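PDB 6AHI: cysteine synthase from Helicobacter pylori, which catalyses the pyridoxal 5'-phosphate-dependent formation of L-cysteine and acetate from O-acetyl-L-serine and hydrogen sulfide, and also has cystathionine beta-synthase activity. Local coordinates for residues 2-5 and 9-12; 52-57 and 79-84. One frame throughout, in Å; residues are numbered along the deposited sequence.

Contact 1: residues 2-5 and 9-12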
ATOM      1  N   MET A   2     -14.438  -5.881   6.573  1.00 32.80           N
ATOM      2  CA  MET A   2     -15.543  -4.906   6.787  1.00 34.75           C
ATOM      3  C   MET A   2     -16.033  -4.327   5.444  1.00 31.24           C
ATOM      4  O   MET A   2     -15.363  -4.432   4.425  1.00 25.30           O
ATOM      5  CB  MET A   2     -15.080  -3.740   7.678  1.00 37.48           C
ATOM      6  CG  MET A   2     -13.898  -2.975   7.130  1.00 39.17           C
ATOM      7  SD  MET A   2     -13.017  -1.981   8.380  1.00 53.78           S
ATOM      8  CE  MET A   2     -11.655  -1.336   7.405  1.00 43.97           C
ATOM      9  N   ILE A   3     -17.215  -3.713   5.464  1.00 29.50           N
ATOM     10  CA  ILE A   3     -17.768  -2.994   4.344  1.00 29.13           C
ATOM     11  C   ILE A   3     -17.596  -1.505   4.652  1.00 31.13           C
ATOM     12  O   ILE A   3     -18.035  -1.067   5.700  1.00 30.90           O
ATOM     13  CB  ILE A   3     -19.231  -3.397   4.112  1.00 31.18           C
ATOM     14  CG1 ILE A   3     -19.367  -4.892   3.811  1.00 31.63           C
ATOM     15  CG2 ILE A   3     -19.848  -2.553   3.019  1.00 32.15           C
ATOM     16  CD1 ILE A   3     -20.794  -5.368   3.679  1.00 34.71           C
ATOM     17  N   ILE A   4     -16.932  -0.758   3.762  1.00 28.65           N
ATOM     18  CA  ILE A   4     -16.655   0.661   3.962  1.00 28.94           C
ATOM     19  C   ILE A   4     -17.229   1.504   2.810  1.00 28.77           C
ATOM     20  O   ILE A   4     -17.452   1.030   1.697  1.00 25.72           O
ATOM     21  CB  ILE A   4     -15.149   0.898   4.139  1.00 29.42           C
ATOM     22  CG1 ILE A   4     -14.353   0.639   2.867  1.00 28.60           C
ATOM     23  CG2 ILE A   4     -14.601   0.072   5.283  1.00 30.80           C
ATOM     24  CD1 ILE A   4     -12.874   0.714   3.085  1.00 28.83           C
ATOM     25  N   THR A   5     -17.572   2.763   3.129  1.00 29.34           N
ATOM     26  CA  THR A   5     -18.146   3.696   2.163  1.00 30.60           C
ATOM     27  C   THR A   5     -17.230   4.917   2.033  1.00 30.87           C
ATOM     28  O   THR A   5     -17.497   5.795   1.247  1.00 30.57           O
ATOM     29  CB  THR A   5     -19.581   4.130   2.512  1.00 33.02           C
ATOM     30  OG1 THR A   5     -19.557   4.757   3.793  1.00 32.52           O
ATOM     31  CG2 THR A   5     -20.585   2.995   2.514  1.00 33.38           C
ATOM     32  N   ASP A   9     -12.579   5.132   6.764  1.00 44.21           N
ATOM     33  CA  ASP A   9     -12.963   4.057   7.664  1.00 48.93           C
ATOM     34  C   ASP A   9     -11.809   3.049   7.855  1.00 44.85           C
ATOM     35  O   ASP A   9     -11.840   2.215   8.758  1.00 50.67           O
ATOM     36  CB  ASP A   9     -14.194   3.291   7.152  1.00 57.48           C
ATOM     37  CG  ASP A   9     -15.560   3.968   7.268  1.00 69.98           C
ATOM     38  OD1 ASP A   9     -15.662   5.002   7.975  1.00 69.48           O
ATOM     39  OD2 ASP A   9     -16.533   3.441   6.632  1.00 67.84           O
ATOM     40  N   ALA A  10     -10.821   3.055   6.959  1.00 38.11           N
ATOM     41  CA  ALA A  10      -9.764   2.055   6.983  1.00 31.86           C
ATOM     42  C   ALA A  10      -8.480   2.608   7.631  1.00 28.25           C
ATOM     43  O   ALA A  10      -7.476   1.921   7.612  1.00 26.58           O
ATOM     44  CB  ALA A  10      -9.523   1.580   5.564  1.00 32.04           C
ATOM     45  N   ILE A  11      -8.489   3.863   8.129  1.00 29.37           N
ATOM     46  CA  ILE A  11      -7.300   4.491   8.793  1.00 28.31           C
ATOM     47  C   ILE A  11      -7.096   3.823  10.161  1.00 28.18           C
ATOM     48  O   ILE A  11      -8.047   3.576  10.888  1.00 25.68           O
ATOM     49  CB  ILE A  11      -7.416   6.035   8.898  1.00 29.52           C
ATOM     50  CG1 ILE A  11      -7.291   6.685   7.515  1.00 28.98           C
ATOM     51  CG2 ILE A  11      -6.366   6.592   9.850  1.00 27.95           C
ATOM     52  CD1 ILE A  11      -7.686   8.134   7.445  1.00 32.59           C
ATOM     53  N   GLY A  12      -5.840   3.489  10.479  1.00 27.38           N
ATOM     54  CA  GLY A  12      -5.514   2.960  11.798  1.00 26.73           C
ATOM     55  C   GLY A  12      -5.744   1.457  11.896  1.00 24.54           C
ATOM     56  O   GLY A  12      -5.902   0.764  10.900  1.00 22.10           O
TER
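Met2 and Ile4, from strand 3-4 and the residue before it, both point toward Asp9 and Ala10 of the 3-10 segment that follows, and they reach it by different atoms. Met2 touches with its far end alone. Its chain is extended beyond CG (chi2 -161°, chi3 176°), and the terminal methyl, CE, lies against the 3-10 segment. Met2 CE is 3.8 Å from Asp9 O. The same methyl comes to 3.9 Å from Ala10 CA and, a little farther off, 4.1 Å from Ala10 CB. Ile4 works through its branch point. Its side chain and that of Asp9 run past each other in opposite directions: Ile4 CG2 sits 3.7 Å from Asp9 CB, while Asp9 OD2 extends back to 3.8 Å from Ile4 CB. The longer Ile4 branch ends farther along, with CD1 4.3 Å from Ala10 CB. No hydrogen bond crosses the contact. Asp9 OD2 approaches Thr5 N at 3.7 Å, too far to bond it, and this buried amide has no partner in the model. Beyond the two segments, Gly12 N is hydrogen-bonded to Asn40 OD1, and Ile3 and Ile4 join a parallel beta ladder with a strand of the second subunit. Strand 3-4 thus extends a sheet across the dimer interface, Ile4 packing on Phe17 of that subunit, while 9-12 leads on toward strand 16-19.

Contact 2: residues 52-57 and 79-84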
ATOM      1  N   TYR A  52      -7.322  13.394  12.493  1.00 39.01           N
ATOM      2  CA  TYR A  52      -7.481  14.098  13.745  1.00 41.27           C
ATOM      3  C   TYR A  52      -7.700  15.595  13.485  1.00 43.09           C
ATOM      4  O   TYR A  52      -8.612  16.169  14.079  1.00 46.11           O
ATOM      5  CB  TYR A  52      -6.297  13.824  14.671  1.00 40.78           C
ATOM      6  CG  TYR A  52      -6.424  14.457  16.034  1.00 43.00           C
ATOM      7  CD1 TYR A  52      -7.137  13.836  17.048  1.00 42.80           C
ATOM      8  CD2 TYR A  52      -5.848  15.686  16.305  1.00 44.76           C
ATOM      9  CE1 TYR A  52      -7.270  14.418  18.294  1.00 42.80           C
ATOM     10  CE2 TYR A  52      -5.959  16.282  17.551  1.00 46.03           C
ATOM     11  CZ  TYR A  52      -6.666  15.635  18.550  1.00 45.41           C
ATOM     12  OH  TYR A  52      -6.783  16.206  19.778  1.00 48.17           O
ATOM     13  N   LEU A  53      -6.878  16.220  12.629  1.00 42.67           N
ATOM     14  CA  LEU A  53      -6.920  17.680  12.415  1.00 44.76           C
ATOM     15  C   LEU A  53      -8.297  18.103  11.876  1.00 45.63           C
ATOM     16  O   LEU A  53      -8.879  19.084  12.339  1.00 45.89           O
ATOM     17  CB  LEU A  53      -5.803  18.091  11.445  1.00 45.61           C
ATOM     18  CG  LEU A  53      -4.383  18.134  12.012  1.00 45.12           C
ATOM     19  CD1 LEU A  53      -3.370  18.477  10.926  1.00 44.40           C
ATOM     20  CD2 LEU A  53      -4.306  19.154  13.127  1.00 48.36           C
ATOM     21  N   ILE A  54      -8.817  17.349  10.902  1.00 43.91           N
ATOM     22  CA  ILE A  54     -10.102  17.629  10.286  1.00 46.10           C
ATOM     23  C   ILE A  54     -11.245  17.375  11.279  1.00 47.98           C
ATOM     24  O   ILE A  54     -12.122  18.263  11.446  1.00 49.24           O
ATOM     25  CB  ILE A  54     -10.227  16.887   8.935  1.00 44.72           C
ATOM     26  CG1 ILE A  54      -9.337  17.621   7.923  1.00 46.68           C
ATOM     27  CG2 ILE A  54     -11.678  16.773   8.468  1.00 43.92           C
ATOM     28  CD1 ILE A  54      -9.041  16.884   6.661  1.00 45.38           C
ATOM     29  N   GLY A  55     -11.205  16.227  11.968  1.00 46.68           N
ATOM     30  CA  GLY A  55     -12.198  15.859  12.991  1.00 49.74           C
ATOM     31  C   GLY A  55     -12.330  16.920  14.077  1.00 55.00           C
ATOM     32  O   GLY A  55     -13.425  17.364  14.397  1.00 60.14           O
ATOM     33  N   GLU A  56     -11.194  17.343  14.643  1.00 57.69           N
ATOM     34  CA  GLU A  56     -11.185  18.320  15.732  1.00 62.54           C
ATOM     35  C   GLU A  56     -11.527  19.711  15.207  1.00 63.84           C
ATOM     36  O   GLU A  56     -12.154  20.472  15.916  1.00 67.17           O
ATOM     37  CB  GLU A  56      -9.840  18.337  16.460  1.00 63.82           C
ATOM     38  CG  GLU A  56      -9.572  17.047  17.210  1.00 66.57           C
ATOM     39  CD  GLU A  56     -10.683  16.574  18.147  1.00 70.55           C
ATOM     40  OE1 GLU A  56     -11.021  17.321  19.100  1.00 70.34           O
ATOM     41  OE2 GLU A  56     -11.205  15.447  17.929  1.00 70.33           O
ATOM     42  N   GLY A  57     -11.106  20.025  13.980  1.00 63.02           N
ATOM     43  CA  GLY A  57     -11.435  21.296  13.322  1.00 63.65           C
ATOM     44  C   GLY A  57     -12.940  21.540  13.251  1.00 65.54           C
ATOM     45  O   GLY A  57     -13.416  22.658  13.530  1.00 65.79           O
ATOM     46  N   ILE A  79      -1.020  14.135   1.442  1.00 34.25           N
ATOM     47  CA  ILE A  79      -1.782  12.962   1.035  1.00 32.61           C
ATOM     48  C   ILE A  79      -2.877  12.699   2.068  1.00 31.30           C
ATOM     49  O   ILE A  79      -4.045  12.470   1.712  1.00 31.58           O
ATOM     50  CB  ILE A  79      -0.846  11.766   0.823  1.00 30.71           C
ATOM     51  CG1 ILE A  79       0.090  12.012  -0.359  1.00 31.64           C
ATOM     52  CG2 ILE A  79      -1.636  10.478   0.656  1.00 29.24           C
ATOM     53  CD1 ILE A  79       1.196  10.996  -0.474  1.00 31.05           C
ATOM     54  N   ALA A  80      -2.491  12.714   3.354  1.00 30.89           N
ATOM     55  CA  ALA A  80      -3.390  12.392   4.447  1.00 29.69           C
ATOM     56  C   ALA A  80      -4.557  13.375   4.487  1.00 31.17           C
ATOM     57  O   ALA A  80      -5.721  12.962   4.607  1.00 31.75           O
ATOM     58  CB  ALA A  80      -2.633  12.406   5.744  1.00 29.95           C
ATOM     59  N   LEU A  81      -4.246  14.672   4.356  1.00 32.31           N
ATOM     60  CA  LEU A  81      -5.296  15.682   4.438  1.00 33.98           C
ATOM     61  C   LEU A  81      -6.236  15.573   3.237  1.00 33.73           C
ATOM     62  O   LEU A  81      -7.453  15.699   3.415  1.00 34.42           O
ATOM     63  CB  LEU A  81      -4.681  17.069   4.577  1.00 36.57           C
ATOM     64  CG  LEU A  81      -4.133  17.357   5.968  1.00 36.84           C
ATOM     65  CD1 LEU A  81      -3.303  18.632   5.956  1.00 39.35           C
ATOM     66  CD2 LEU A  81      -5.260  17.459   6.984  1.00 37.73           C
ATOM     67  N   ALA A  82      -5.676  15.333   2.044  1.00 32.81           N
ATOM     68  CA  ALA A  82      -6.475  15.225   0.837  1.00 33.43           C
ATOM     69  C   ALA A  82      -7.419  14.015   0.950  1.00 32.26           C
ATOM     70  O   ALA A  82      -8.592  14.114   0.611  1.00 32.92           O
ATOM     71  CB  ALA A  82      -5.591  15.116  -0.380  1.00 33.41           C
ATOM     72  N   LEU A  83      -6.893  12.905   1.468  1.00 30.57           N
ATOM     73  CA  LEU A  83      -7.680  11.656   1.598  1.00 29.78           C
ATOM     74  C   LEU A  83      -8.873  11.869   2.539  1.00 30.13           C
ATOM     75  O   LEU A  83     -10.019  11.540   2.190  1.00 29.41           O
ATOM     76  CB  LEU A  83      -6.744  10.548   2.079  1.00 28.63           C
ATOM     77  CG  LEU A  83      -7.390   9.178   2.265  1.00 28.37           C
ATOM     78  CD1 LEU A  83      -8.055   8.722   1.001  1.00 28.59           C
ATOM     79  CD2 LEU A  83      -6.340   8.163   2.664  1.00 27.89           C
ATOM     80  N   VAL A  84      -8.625  12.522   3.680  1.00 30.83           N
ATOM     81  CA  VAL A  84      -9.634  12.716   4.702  1.00 31.66           C
ATOM     82  C   VAL A  84     -10.634  13.786   4.233  1.00 33.64           C
ATOM     83  O   VAL A  84     -11.797  13.691   4.525  1.00 33.54           O
ATOM     84  CB  VAL A  84      -8.985  13.070   6.055  1.00 31.74           C
ATOM     85  CG1 VAL A  84     -10.013  13.460   7.107  1.00 33.61           C
ATOM     86  CG2 VAL A  84      -8.114  11.935   6.567  1.00 30.80           C
TER
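Ile54 of helix 48-60 meets Leu81 and Val84 of helix 76-85 in a contact carried by aliphatic side chains; no hydrogen bond spans it, and all the side chains that touch are buried. The methyl-to-methyl packing centres on Ile54. Its CD1 comes within 3.6 Å of Val84 CG1, and its other branch, CG2, lies 3.9 Å from that same methyl, so Val84 CG1 is met by both arms of the isoleucine. Val84 presents this methyl because CG1 stands opposite its backbone N (chi1 172°). The two side chains run past one another in opposite directions, whereas Leu81 crosses Ile54 at a slant and brings CD2 to 3.8 Å from Ile54 CD1. Leu53 adds a looser touch, its CD1 4.5 Å from Leu81 CD2. A second kind of contact is methyl against backbone: Ile54 CD1 also lies 3.8 Å from Leu81 O. The backbone bonds within the segments are helical i to i+4 bonds, such as Gly57 N to Leu53 O and Val84 N to Ala80 O. The segment axes pass 10.1 Å apart at 49°. Leu81 and Ala82 rest on Phe94 of strand 91-97, the parallel neighbour of strand 68-72. These two strands and helix 76-85 between them form a beta-alpha-beta crossover, against which helix 48-60 packs, in keeping with the smaller, N-terminal alpha/beta domain of fold-type II pyridoxal-phosphate enzymes.

In the fold
The two contacts bury nearly equal areas, 187 and 192 Å², yet occupy different levels of the fold. Contact 1 is at the surface, its centre about 21 Å from the centre of the chain, and mixes methyl packing with a carboxylate and backbone atoms; contact 2, its centre about 15 Å from that point, is buried and rests on aliphatic branches between helices. They share no element: one joins strand 3-4 to the loop that follows it, the other helices 48-60 and 76-85. Even so they touch, Ile11 CD1 lying 3.9 Å from Val84 CG2. Residues 9-12 therefore face strand 3-4 through Asp9 and Ala10, and helix 76-85 through Ile11.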